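Local coordinates for protein beta-porphyranase A (Bacteroides plebeius, PDB 4AW7) that hydrolyses the red-algal sulfated polysaccharide porphyran at beta-D-galactopyranose-(1->4)-alpha-L-galactopyranose-6-sulfate linkages, yielding mostly a disaccharide, at residues 198-201 with 206-209; 211-216 with 255-260; 373-378 with 384-389; 366-371 with 392-397. One frame throughout, in Å; residues are numbered along the deposited sequence.

Contact 1 of 4, residues 198-201 with 206-209. With K (potassium ion), chain F.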
loop_
_atom_site.group_PDB
_atom_site.type_symbol
_atom_site.label_atom_id
_atom_site.label_comp_id
_atom_site.label_asym_id
_atom_site.label_seq_id
_atom_site.Cartn_x
_atom_site.Cartn_y
_atom_site.Cartn_z
ATOM N N PRO A 198 1.991 3.537 11.780
ATOM C CA PRO A 198 3.237 3.980 11.128
ATOM C C PRO A 198 3.498 5.478 11.369
ATOM O O PRO A 198 3.684 6.274 10.431
ATOM C CB PRO A 198 2.960 3.653 9.670
ATOM C CG PRO A 198 1.501 3.850 9.515
ATOM C CD PRO A 198 0.916 3.284 10.796
ATOM N N ALA A 199 3.492 5.853 12.642
ATOM C CA ALA A 199 3.656 7.239 13.092
ATOM C C ALA A 199 5.127 7.582 13.219
ATOM O O ALA A 199 5.641 7.880 14.314
ATOM C CB ALA A 199 2.874 7.473 14.397
ATOM N N TRP A 200 5.859 7.502 12.107
ATOM C CA TRP A 200 7.301 7.690 12.098
ATOM C C TRP A 200 7.714 8.945 12.850
ATOM O O TRP A 200 8.753 8.967 13.565
ATOM C CB TRP A 200 7.844 7.738 10.682
ATOM C CG TRP A 200 7.522 6.558 9.788
ATOM C CD1 TRP A 200 7.552 6.611 8.417
ATOM C CD2 TRP A 200 7.226 5.172 10.125
ATOM N NE1 TRP A 200 7.279 5.386 7.892
ATOM C CE2 TRP A 200 7.085 4.477 8.907
ATOM C CE3 TRP A 200 7.050 4.450 11.314
ATOM C CZ2 TRP A 200 6.743 3.118 8.856
ATOM C CZ3 TRP A 200 6.717 3.109 11.247
ATOM C CH2 TRP A 200 6.555 2.463 10.031
ATOM N N GLU A 201 6.953 10.009 12.652
ATOM C CA GLU A 201 7.213 11.316 13.221
ATOM C C GLU A 201 7.060 11.404 14.737
ATOM O O GLU A 201 7.532 12.406 15.308
ATOM C CB GLU A 201 6.263 12.348 12.583
ATOM C CG GLU A 201 4.776 12.312 12.993
ATOM C CD GLU A 201 3.921 11.208 12.380
ATOM O OE1 GLU A 201 4.404 10.369 11.614
ATOM O OE2 GLU A 201 2.714 11.199 12.645
ATOM N N ASN A 206 11.577 9.840 17.184
ATOM C CA ASN A 206 11.965 8.722 18.063
ATOM C C ASN A 206 11.220 7.454 17.698
ATOM O O ASN A 206 11.765 6.352 17.800
ATOM C CB ASN A 206 11.720 9.051 19.537
ATOM C CG ASN A 206 12.239 7.967 20.457
ATOM O OD1 ASN A 206 13.440 7.797 20.548
ATOM N ND2 ASN A 206 11.343 7.204 21.088
ATOM N N TYR A 207 9.977 7.584 17.271
ATOM C CA TYR A 207 9.169 6.422 16.936
ATOM C C TYR A 207 9.781 5.686 15.723
ATOM O O TYR A 207 10.011 4.488 15.776
ATOM C CB TYR A 207 7.701 6.799 16.736
ATOM C CG TYR A 207 6.835 5.583 16.587
ATOM C CD1 TYR A 207 6.586 4.975 15.366
ATOM C CD2 TYR A 207 6.251 5.018 17.719
ATOM C CE1 TYR A 207 5.823 3.844 15.287
ATOM C CE2 TYR A 207 5.458 3.890 17.625
ATOM C CZ TYR A 207 5.239 3.307 16.398
ATOM O OH TYR A 207 4.481 2.154 16.329
ATOM N N TRP A 208 10.041 6.404 14.643
ATOM C CA TRP A 208 10.781 5.864 13.522
ATOM C C TRP A 208 12.054 5.164 14.038
ATOM O O TRP A 208 12.320 4.021 13.714
ATOM C CB TRP A 208 11.200 6.970 12.548
ATOM C CG TRP A 208 12.232 6.524 11.556
ATOM C CD1 TRP A 208 13.549 6.817 11.594
ATOM C CD2 TRP A 208 12.040 5.705 10.396
ATOM N NE1 TRP A 208 14.199 6.229 10.555
ATOM C CE2 TRP A 208 13.293 5.530 9.803
ATOM C CE3 TRP A 208 10.919 5.103 9.803
ATOM C CZ2 TRP A 208 13.473 4.770 8.654
ATOM C CZ3 TRP A 208 11.095 4.375 8.654
ATOM C CH2 TRP A 208 12.373 4.188 8.104
ATOM N N ASN A 209 12.861 5.874 14.848
ATOM C CA ASN A 209 14.140 5.340 15.238
ATOM C C ASN A 209 14.042 4.039 15.993
ATOM O O ASN A 209 14.875 3.132 15.784
ATOM C CB ASN A 209 14.925 6.334 16.110
ATOM C CG ASN A 209 15.468 7.514 15.354
ATOM O OD1 ASN A 209 15.657 7.464 14.144
ATOM N ND2 ASN A 209 15.751 8.604 16.083
HETATM K K K F . 4.210 0.518 13.950
#

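Contact 2 of 4, residues 211-216 with 255-260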
loop_
_atom_site.group_PDB
_atom_site.type_symbol
_atom_site.label_atom_id
_atom_site.label_comp_id
_atom_site.label_asym_id
_atom_site.label_seq_id
_atom_site.Cartn_x
_atom_site.Cartn_y
_atom_site.Cartn_z
ATOM N N ARG A 211 11.233 1.897 16.189
ATOM C CA ARG A 211 10.343 0.895 15.625
ATOM C C ARG A 211 10.867 0.505 14.242
ATOM O O ARG A 211 11.654 -0.417 14.141
ATOM C CB ARG A 211 8.871 1.367 15.662
ATOM C CG ARG A 211 8.159 1.152 16.987
ATOM C CD ARG A 211 8.636 2.037 18.113
ATOM N NE ARG A 211 7.745 1.922 19.265
ATOM C CZ ARG A 211 7.939 2.523 20.426
ATOM N NH1 ARG A 211 9.019 3.232 20.645
ATOM N NH2 ARG A 211 7.021 2.437 21.358
ATOM N N MET A 212 10.461 1.201 13.178
ATOM C CA MET A 212 10.818 0.741 11.846
ATOM C C MET A 212 12.301 0.835 11.545
ATOM O O MET A 212 12.827 -0.059 10.893
ATOM C CB MET A 212 9.969 1.447 10.776
ATOM C CG MET A 212 10.288 1.063 9.356
ATOM S SD MET A 212 10.037 -0.686 8.909
ATOM C CE MET A 212 8.265 -0.712 8.480
ATOM N N LYS A 213 12.991 1.885 11.964
ATOM C CA LYS A 213 14.449 1.925 11.727
ATOM C C LYS A 213 15.124 0.754 12.399
ATOM O O LYS A 213 15.978 0.083 11.796
ATOM C CB LYS A 213 15.055 3.219 12.224
ATOM C CG LYS A 213 16.482 3.380 11.784
ATOM C CD LYS A 213 17.168 4.636 12.366
ATOM C CE LYS A 213 18.649 4.675 12.084
ATOM N NZ LYS A 213 19.341 3.699 12.936
ATOM N N MET A 214 14.732 0.493 13.653
ATOM C CA MET A 214 15.308 -0.610 14.394
ATOM C C MET A 214 15.030 -1.937 13.698
ATOM O O MET A 214 15.924 -2.780 13.579
ATOM C CB MET A 214 14.783 -0.589 15.828
ATOM C CG MET A 214 15.372 -1.677 16.745
ATOM S SD MET A 214 14.512 -3.238 16.711
ATOM C CE MET A 214 13.089 -2.828 17.756
ATOM N N PHE A 215 13.811 -2.114 13.177
ATOM C CA PHE A 215 13.489 -3.317 12.422
ATOM C C PHE A 215 14.360 -3.480 11.199
ATOM O O PHE A 215 14.927 -4.566 10.951
ATOM C CB PHE A 215 12.001 -3.326 12.033
ATOM C CG PHE A 215 11.595 -4.575 11.342
ATOM C CD1 PHE A 215 11.373 -5.730 12.058
ATOM C CD2 PHE A 215 11.469 -4.629 9.946
ATOM C CE1 PHE A 215 11.077 -6.919 11.422
ATOM C CE2 PHE A 215 11.165 -5.820 9.317
ATOM C CZ PHE A 215 10.976 -6.970 10.060
ATOM N N ILE A 216 14.480 -2.416 10.413
ATOM C CA ILE A 216 15.309 -2.462 9.232
ATOM C C ILE A 216 16.762 -2.776 9.594
ATOM O O ILE A 216 17.413 -3.590 8.934
ATOM C CB ILE A 216 15.173 -1.183 8.387
ATOM C CG1 ILE A 216 13.739 -1.078 7.829
ATOM C CG2 ILE A 216 16.187 -1.159 7.252
ATOM C CD1 ILE A 216 13.405 0.248 7.169
ATOM N N GLU A 255 11.385 3.323 1.916
ATOM C CA GLU A 255 12.226 3.198 0.717
ATOM C C GLU A 255 13.537 3.963 0.873
ATOM O O GLU A 255 14.616 3.463 0.522
ATOM C CB GLU A 255 11.467 3.727 -0.509
ATOM C CG GLU A 255 10.274 2.905 -0.916
ATOM C CD GLU A 255 9.512 3.467 -2.129
ATOM O OE1 GLU A 255 10.003 4.429 -2.764
ATOM O OE2 GLU A 255 8.431 2.934 -2.535
ATOM N N ALA A 256 13.437 5.204 1.352
ATOM C CA ALA A 256 14.605 6.070 1.463
ATOM C C ALA A 256 15.638 5.482 2.410
ATOM O O ALA A 256 16.845 5.498 2.091
ATOM C CB ALA A 256 14.159 7.454 1.926
ATOM N N TYR A 257 15.212 4.923 3.547
ATOM C CA TYR A 257 16.179 4.317 4.458
ATOM C C TYR A 257 16.707 2.997 3.934
ATOM O O TYR A 257 17.901 2.707 4.078
ATOM C CB TYR A 257 15.613 4.194 5.859
ATOM C CG TYR A 257 16.650 3.785 6.869
ATOM C CD1 TYR A 257 17.748 4.587 7.103
ATOM C CD2 TYR A 257 16.542 2.591 7.562
ATOM C CE1 TYR A 257 18.730 4.205 7.997
ATOM C CE2 TYR A 257 17.502 2.188 8.479
ATOM C CZ TYR A 257 18.610 2.990 8.675
ATOM O OH TYR A 257 19.599 2.632 9.602
ATOM N N SER A 258 15.856 2.212 3.286
ATOM C CA SER A 258 16.326 0.985 2.683
ATOM C C SER A 258 17.421 1.254 1.648
ATOM O O SER A 258 18.405 0.545 1.614
ATOM C CB SER A 258 15.186 0.216 2.041
ATOM O OG SER A 258 14.229 -0.167 3.000
ATOM N N TYR A 259 17.260 2.292 0.843
ATOM C CA TYR A 259 18.300 2.659 -0.100
ATOM C C TYR A 259 19.624 2.949 0.606
ATOM O O TYR A 259 20.697 2.508 0.164
ATOM C CB TYR A 259 17.846 3.879 -0.867
ATOM C CG TYR A 259 18.875 4.372 -1.852
ATOM C CD1 TYR A 259 19.025 3.743 -3.056
ATOM C CD2 TYR A 259 19.694 5.469 -1.569
ATOM C CE1 TYR A 259 19.963 4.194 -4.003
ATOM C CE2 TYR A 259 20.632 5.936 -2.486
ATOM C CZ TYR A 259 20.761 5.285 -3.706
ATOM O OH TYR A 259 21.648 5.771 -4.630
ATOM N N ILE A 260 19.562 3.727 1.665
ATOM C CA ILE A 260 20.765 4.046 2.436
ATOM C C ILE A 260 21.398 2.808 3.055
ATOM O O ILE A 260 22.623 2.629 3.015
ATOM C CB ILE A 260 20.428 5.126 3.502
ATOM C CG1 ILE A 260 20.165 6.450 2.807
ATOM C CG2 ILE A 260 21.534 5.264 4.579
ATOM C CD1 ILE A 260 19.569 7.500 3.758
#

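Contact 3 of 4, residues 373-378 with 384-389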
loop_
_atom_site.group_PDB
_atom_site.type_symbol
_atom_site.label_atom_id
_atom_site.label_comp_id
_atom_site.label_asym_id
_atom_site.label_seq_id
_atom_site.Cartn_x
_atom_site.Cartn_y
_atom_site.Cartn_z
ATOM N N VAL A 373 -0.479 3.737 -19.845
ATOM C CA VAL A 373 -0.208 4.775 -20.836
ATOM C C VAL A 373 0.006 6.099 -20.140
ATOM O O VAL A 373 -0.321 6.254 -18.958
ATOM C CB VAL A 373 -1.287 4.879 -21.935
ATOM C CG1 VAL A 373 -1.359 3.509 -22.686
ATOM C CG2 VAL A 373 -2.639 5.286 -21.349
ATOM N N ASP A 374 0.573 7.071 -20.854
ATOM C CA ASP A 374 0.930 8.295 -20.167
ATOM C C ASP A 374 -0.297 9.058 -19.716
ATOM O O ASP A 374 -1.261 9.188 -20.464
ATOM C CB ASP A 374 1.870 9.164 -20.995
ATOM C CG ASP A 374 2.602 10.165 -20.155
ATOM O OD1 ASP A 374 2.850 9.890 -18.977
ATOM O OD2 ASP A 374 2.909 11.249 -20.637
ATOM N N ILE A 375 -0.241 9.596 -18.513
ATOM C CA ILE A 375 -1.339 10.386 -17.977
ATOM C C ILE A 375 -0.743 11.321 -16.968
ATOM O O ILE A 375 0.185 10.944 -16.285
ATOM C CB ILE A 375 -2.595 9.478 -17.439
ATOM C CG1 ILE A 375 -3.787 10.381 -17.074
ATOM C CG2 ILE A 375 -2.210 8.498 -16.348
ATOM C CD1 ILE A 375 -5.131 9.626 -16.866
ATOM N N THR A 376 -1.250 12.550 -16.920
ATOM C CA THR A 376 -0.865 13.577 -15.933
ATOM C C THR A 376 -2.108 14.233 -15.370
ATOM O O THR A 376 -3.189 14.185 -15.975
ATOM C CB THR A 376 -0.032 14.664 -16.558
ATOM O OG1 THR A 376 -0.758 15.301 -17.613
ATOM C CG2 THR A 376 1.279 14.092 -17.054
ATOM N N SER A 377 -1.969 14.845 -14.192
ATOM C CA SER A 377 -3.010 15.589 -13.523
ATOM C C SER A 377 -2.367 16.820 -12.925
ATOM O O SER A 377 -1.368 16.722 -12.207
ATOM C CB SER A 377 -3.630 14.739 -12.425
ATOM O OG SER A 377 -4.580 15.470 -11.735
ATOM N N SER A 378 -2.952 17.972 -13.188
ATOM C CA SER A 378 -2.414 19.232 -12.654
ATOM C C SER A 378 -2.700 19.461 -11.192
ATOM O O SER A 378 -1.960 20.178 -10.519
ATOM C CB SER A 378 -2.979 20.388 -13.485
ATOM O OG SER A 378 -4.355 20.588 -13.247
ATOM N N VAL A 384 -4.920 10.022 -10.968
ATOM C CA VAL A 384 -5.261 9.539 -12.293
ATOM C C VAL A 384 -4.462 8.306 -12.653
ATOM O O VAL A 384 -3.295 8.188 -12.308
ATOM C CB VAL A 384 -5.054 10.633 -13.353
ATOM C CG1 VAL A 384 -6.005 11.793 -13.085
ATOM C CG2 VAL A 384 -3.586 11.083 -13.385
ATOM N N GLN A 385 -5.110 7.384 -13.359
ATOM C CA GLN A 385 -4.479 6.202 -13.916
ATOM C C GLN A 385 -5.043 5.944 -15.292
ATOM O O GLN A 385 -6.195 6.293 -15.564
ATOM C CB GLN A 385 -4.724 4.970 -13.032
ATOM C CG GLN A 385 -4.050 5.025 -11.696
ATOM C CD GLN A 385 -2.548 4.827 -11.763
ATOM O OE1 GLN A 385 -2.082 3.931 -12.455
ATOM N NE2 GLN A 385 -1.788 5.619 -11.026
ATOM N N ALA A 386 -4.265 5.330 -16.165
ATOM C CA ALA A 386 -4.788 4.873 -17.458
ATOM C C ALA A 386 -4.037 3.647 -17.914
ATOM O O ALA A 386 -2.822 3.540 -17.743
ATOM C CB ALA A 386 -4.662 5.979 -18.516
ATOM N N PHE A 387 -4.769 2.735 -18.534
ATOM C CA PHE A 387 -4.249 1.447 -19.027
ATOM C C PHE A 387 -4.888 1.118 -20.350
ATOM O O PHE A 387 -6.072 1.390 -20.576
ATOM C CB PHE A 387 -4.540 0.288 -18.043
ATOM C CG PHE A 387 -4.217 0.606 -16.620
ATOM C CD1 PHE A 387 -2.930 0.449 -16.143
ATOM C CD2 PHE A 387 -5.189 1.093 -15.752
ATOM C CE1 PHE A 387 -2.604 0.754 -14.813
ATOM C CE2 PHE A 387 -4.882 1.408 -14.445
ATOM C CZ PHE A 387 -3.598 1.237 -13.971
ATOM N N LYS A 388 -4.096 0.495 -21.225
ATOM C CA LYS A 388 -4.570 0.079 -22.546
ATOM C C LYS A 388 -4.306 -1.409 -22.713
ATOM O O LYS A 388 -3.166 -1.865 -22.639
ATOM C CB LYS A 388 -3.863 0.869 -23.630
ATOM C CG LYS A 388 -4.346 0.583 -25.048
ATOM C CD LYS A 388 -3.485 1.334 -26.162
ATOM C CE LYS A 388 -4.037 1.096 -27.586
ATOM N NZ LYS A 388 -3.948 -0.332 -28.038
ATOM N N ASP A 389 -5.377 -2.164 -22.898
ATOM C CA ASP A 389 -5.329 -3.608 -23.095
ATOM C C ASP A 389 -5.884 -3.906 -24.465
ATOM O O ASP A 389 -7.093 -3.936 -24.654
ATOM C CB ASP A 389 -6.161 -4.300 -22.046
ATOM C CG ASP A 389 -6.116 -5.802 -22.135
ATOM O OD1 ASP A 389 -5.115 -6.324 -22.622
ATOM O OD2 ASP A 389 -7.093 -6.441 -21.682
#

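Contact 4 of 4, residues 366-371 with 392-397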
loop_
_atom_site.group_PDB
_atom_site.type_symbol
_atom_site.label_atom_id
_atom_site.label_comp_id
_atom_site.label_asym_id
_atom_site.label_seq_id
_atom_site.Cartn_x
_atom_site.Cartn_y
_atom_site.Cartn_z
ATOM N N LYS A 366 -13.464 -4.042 -12.300
ATOM C CA LYS A 366 -13.512 -5.303 -13.029
ATOM C C LYS A 366 -13.028 -5.105 -14.468
ATOM O O LYS A 366 -13.312 -4.097 -15.117
ATOM C CB LYS A 366 -14.931 -5.897 -12.998
ATOM C CG LYS A 366 -14.997 -7.355 -13.540
ATOM C CD LYS A 366 -16.426 -7.890 -13.377
ATOM C CE LYS A 366 -16.760 -9.122 -14.231
ATOM N NZ LYS A 366 -18.067 -9.660 -13.873
ATOM N N ASN A 367 -12.255 -6.059 -14.944
ATOM C CA ASN A 367 -11.660 -6.043 -16.289
ATOM C C ASN A 367 -10.559 -5.046 -16.526
ATOM O O ASN A 367 -9.921 -5.091 -17.564
ATOM C CB ASN A 367 -12.741 -5.980 -17.391
ATOM C CG ASN A 367 -13.610 -7.252 -17.403
ATOM O OD1 ASN A 367 -13.092 -8.341 -17.586
ATOM N ND2 ASN A 367 -14.879 -7.090 -17.183
ATOM N N VAL A 368 -10.284 -4.171 -15.560
ATOM C CA VAL A 368 -9.247 -3.166 -15.748
ATOM C C VAL A 368 -7.883 -3.855 -15.717
ATOM O O VAL A 368 -7.518 -4.504 -14.748
ATOM C CB VAL A 368 -9.310 -2.040 -14.700
ATOM C CG1 VAL A 368 -8.130 -1.067 -14.860
ATOM C CG2 VAL A 368 -10.656 -1.306 -14.759
ATOM N N LYS A 369 -7.149 -3.685 -16.783
ATOM C CA LYS A 369 -5.827 -4.267 -16.980
ATOM C C LYS A 369 -5.198 -3.649 -18.229
ATOM O O LYS A 369 -5.840 -2.844 -18.929
ATOM C CB LYS A 369 -5.917 -5.777 -17.066
ATOM C CG LYS A 369 -6.619 -6.212 -18.285
ATOM C CD LYS A 369 -6.664 -7.730 -18.531
ATOM C CE LYS A 369 -7.385 -8.445 -17.471
ATOM N NZ LYS A 369 -8.143 -9.608 -18.029
ATOM N N GLY A 370 -3.986 -4.067 -18.542
ATOM C CA GLY A 370 -3.283 -3.579 -19.694
ATOM C C GLY A 370 -2.033 -2.830 -19.369
ATOM O O GLY A 370 -1.660 -2.670 -18.199
ATOM N N GLU A 371 -1.378 -2.322 -20.393
ATOM C CA GLU A 371 -0.179 -1.520 -20.234
ATOM C C GLU A 371 -0.544 -0.120 -19.819
ATOM O O GLU A 371 -1.444 0.511 -20.369
ATOM C CB GLU A 371 0.613 -1.486 -21.525
ATOM C CG GLU A 371 1.278 -2.854 -21.821
ATOM C CD GLU A 371 1.999 -2.904 -23.132
ATOM O OE1 GLU A 371 1.352 -2.610 -24.144
ATOM O OE2 GLU A 371 3.182 -3.286 -23.140
ATOM N N ARG A 392 -8.989 -1.946 -25.733
ATOM C CA ARG A 392 -9.752 -1.330 -24.668
ATOM C C ARG A 392 -8.842 -0.363 -23.883
ATOM O O ARG A 392 -7.672 -0.660 -23.622
ATOM C CB ARG A 392 -10.280 -2.396 -23.738
ATOM C CG ARG A 392 -11.297 -3.321 -24.369
ATOM C CD ARG A 392 -12.611 -2.595 -24.654
ATOM N NE ARG A 392 -13.549 -2.788 -23.574
ATOM C CZ ARG A 392 -14.740 -2.209 -23.468
ATOM N NH1 ARG A 392 -15.154 -1.315 -24.362
ATOM N NH2 ARG A 392 -15.518 -2.504 -22.424
ATOM N N LEU A 393 -9.384 0.794 -23.555
ATOM C CA LEU A 393 -8.737 1.834 -22.766
ATOM C C LEU A 393 -9.535 2.049 -21.480
ATOM O O LEU A 393 -10.755 2.155 -21.501
ATOM C CB LEU A 393 -8.708 3.123 -23.575
ATOM C CG LEU A 393 -8.023 4.333 -22.939
ATOM C CD1 LEU A 393 -6.522 4.105 -22.688
ATOM C CD2 LEU A 393 -8.259 5.593 -23.844
ATOM N N TYR A 394 -8.803 2.110 -20.361
ATOM C CA TYR A 394 -9.358 2.357 -19.030
ATOM C C TYR A 394 -8.736 3.617 -18.481
ATOM O O TYR A 394 -7.510 3.728 -18.473
ATOM C CB TYR A 394 -9.086 1.187 -18.067
ATOM C CG TYR A 394 -9.547 -0.132 -18.611
ATOM C CD1 TYR A 394 -10.860 -0.542 -18.424
ATOM C CD2 TYR A 394 -8.689 -0.977 -19.300
ATOM C CE1 TYR A 394 -11.308 -1.729 -18.924
ATOM C CE2 TYR A 394 -9.152 -2.211 -19.805
ATOM C CZ TYR A 394 -10.481 -2.545 -19.639
ATOM O OH TYR A 394 -10.926 -3.761 -20.174
ATOM N N ILE A 395 -9.555 4.560 -18.023
ATOM C CA ILE A 395 -9.058 5.837 -17.433
ATOM C C ILE A 395 -9.751 5.992 -16.095
ATOM O O ILE A 395 -10.969 5.911 -16.029
ATOM C CB ILE A 395 -9.366 7.051 -18.318
ATOM C CG1 ILE A 395 -8.667 6.926 -19.685
ATOM C CG2 ILE A 395 -8.951 8.324 -17.613
ATOM C CD1 ILE A 395 -9.223 7.920 -20.744
ATOM N N ALA A 396 -8.970 6.147 -15.013
ATOM C CA ALA A 396 -9.514 6.226 -13.668
ATOM C C ALA A 396 -9.125 7.521 -12.995
ATOM O O ALA A 396 -7.997 7.974 -13.157
ATOM C CB ALA A 396 -9.067 5.021 -12.802
ATOM N N LEU A 397 -10.064 8.067 -12.224
ATOM C CA LEU A 397 -9.867 9.318 -11.463
ATOM C C LEU A 397 -10.409 9.152 -10.062
ATOM O O LEU A 397 -11.481 8.590 -9.860
ATOM C CB LEU A 397 -10.578 10.510 -12.145
ATOM C CG LEU A 397 -10.193 10.771 -13.591
ATOM C CD1 LEU A 397 -11.121 10.038 -14.539
ATOM C CD2 LEU A 397 -10.059 12.290 -13.847
#

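Contact 1 of 4, residues 198-201 with 206-209
Trp208 N donates a hydrogen bond to Trp200 O at 3.1 Å. The N-H...O angle is 151°. The bond ties the first turn of helix 206-210 to the loop that follows strand 189-195 of the catalytic barrel. Ala199 is the centre of an inverse gamma turn, closed by a weak bond from Trp200 N to Pro198 O. That same carbonyl oxygen sits over one face of the Trp200 indole. The opposite face receives the edge of Trp208 in a T-shaped pair, with the planes at 72°. Here Trp208 CE3 does the touching, 3.7 Å from Trp200 CG. The first torsion of Trp208 sets its CG anti to the backbone N (chi1 166°), which brings the six-membered ring over to Trp200. Both indole nitrogens are bonded outside the two segments: Trp200 NE1 to Val250 O and Trp208 NE1 to Tyr481 OH. A leucine in place of Trp200 would probably leave the Trp208 edge without its aromatic face and Val250 O without this N-H donor. Tyr207 meets the Trp200 ring edge on edge, its CD1 4.1 Å from CE3. The same Tyr207 CD1 lies 3.2 Å from Ala199 O. Tyr193 OH and Tyr197 O complete the protein ligands of a potassium ion, which lies in the plane of the Tyr207 ring, 2.9 Å from Tyr207 OH.

Contact 2 of 4, residues 211-216 with 255-260
Ile216 and Tyr257 begin the apolar packing of this contact. Ile216 CG2 comes within 3.8 Å of Tyr257 CD2, at an oblique angle to the ring. Ile216 CD1 reaches the same carbon from the ring edge, in its plane, with CD1 and Tyr257 CD2 3.9 Å apart. The two side chains run past each other in opposite directions. With chi1 at -65° the CG2 branch of Ile216 stands anti to the backbone N and meets the ring, while the extended second torsion carries CD1 to its edge. Lys213 adds its methylenes to the packing. Its aliphatic chain crosses Tyr257 at about a right angle. Lys213 CG lies 3.7 Å from Tyr257 CE2, and its CE lies 3.4 Å from Tyr257 OH.

The two backbones belong to neighbouring helices on the outside of the parallel beta/alpha barrel. Strand 225-233 lies between them in sequence, and its Phe226 packs on Ile216. The axes of the short helical segments come within 11.0 Å and run in roughly the same direction, 34° apart. Tyr257 points toward helix 212-219 across this distance.

The polar bonds run through Asp217, just beyond segment 211-216 and one turn further along the lysine's helix. The Lys213 chain runs extended past the tyrosine, and a final bend at chi4 (-74°) sets its NZ, which forms a salt bridge with Asp217 OD2. The other carboxylate oxygen, Asp217 OD1, is hydrogen-bonded to Tyr257 OH.

Contact 3 of 4, residues 373-378 with 384-389
Val373 N donates to Ala386 O at 3.2 Å, a nearly straight bond of 165° at the hydrogen. The donor stands well above the carbonyl plane. The antiparallel strands part from there: the CA atoms of Val373 and Phe387 are 5.5 Å apart, those of Ser377 and Val384 6.6 Å. Side chains carry the rest of the contact. Ile375 has CG1 anti to the backbone N (chi1 -172°) and a straight second torsion, which stretches it across to the other strand. Its CD1 lies 3.7 Å from Val384 CB and also approaches Gln385 O and Ala386 CB. Val373 places CG2 between its backbone N and carbonyl carbon; this branch presses on Ala386 CB at 3.5 Å. The other branch, CG1, lies 3.8 Å from Lys388 CB. The lysine then leads away, and its NZ bonds to Gly390 O. Val384 uses both methyls on Ser377 CB, whose hydroxyl bonds chiefly to Ile382 O. Strand 21-25 borders segment 373-378, and its Val24 packs on Ile375 and Ala386. These are the two strands of a beta hairpin within a larger sheet of the beta-sandwich region.

Contact 4 of 4, residues 366-371 with 392-397
Tyr394, on strand 392-399 of the beta-sandwich region, packs its ring against Asn367, Val368 and Lys369 of the loop leading from helix 359-365 to strand 371-377. The main feature is a CH-pi contact. Val368 CA stands over the centre of one ring face, 3.9 Å from the centroid and 3° off the ring normal. The valine side chain continues toward the CB end of the ring. Its CG2 lies 3.7 Å from Tyr394 CD1, while CG1 lies 4.0 Å from Tyr394 CB. Tyr394 CG is anti to the carbonyl carbon (chi1 -54°), and this turns the ring out from the strand toward the loop. Two loop carbonyls approach the ring obliquely. Lys369 O is 3.4 Å from Tyr394 CD2, and Asn367 O is 3.1 Å from Tyr394 OH. The loop also has polar ties to its surroundings: Val368 O to Arg40 NH1, and Asn367 N to Gln64 OE1. With a serine in place of Tyr394, Val368 would probably lose the ring face under its CA and the ring carbons its methyls touch, opening a gap between loop and strand. Phe387 of the adjacent strand 382-389 touches Val368 as well, and Val459 of strand 454-462 packs on Tyr394. The contact is thus a loop laid against antiparallel strands of a mixed beta-sandwich sheet, with a strand aromatic carrying the loop backbone by CH-pi packing.

How the contacts relate
Contacts 1 and 2 form one group in the catalytic barrel, centres about 11 Å apart. Trp208 O lies 2.8 Å from Lys213 N, probably hydrogen-bonded, and Trp208 CZ2 packs on Tyr257 CB. Contacts 3 and 4 form a second group in the beta-sandwich region, centres about 9 Å apart. There Lys388 N to Glu371 O and Phe387 O to Tyr394 N, both 2.8 Å, are probable hydrogen bonds. Contacts 1 and 4 have centres about 37 Å apart, on opposite sides of the chain's centre. Contact 1 lies near the active site without touching the sugar: the Tyr207 side chain is about 9 Å from that of Glu146, the probable proton donor, and about 11 Å from a bound galactose.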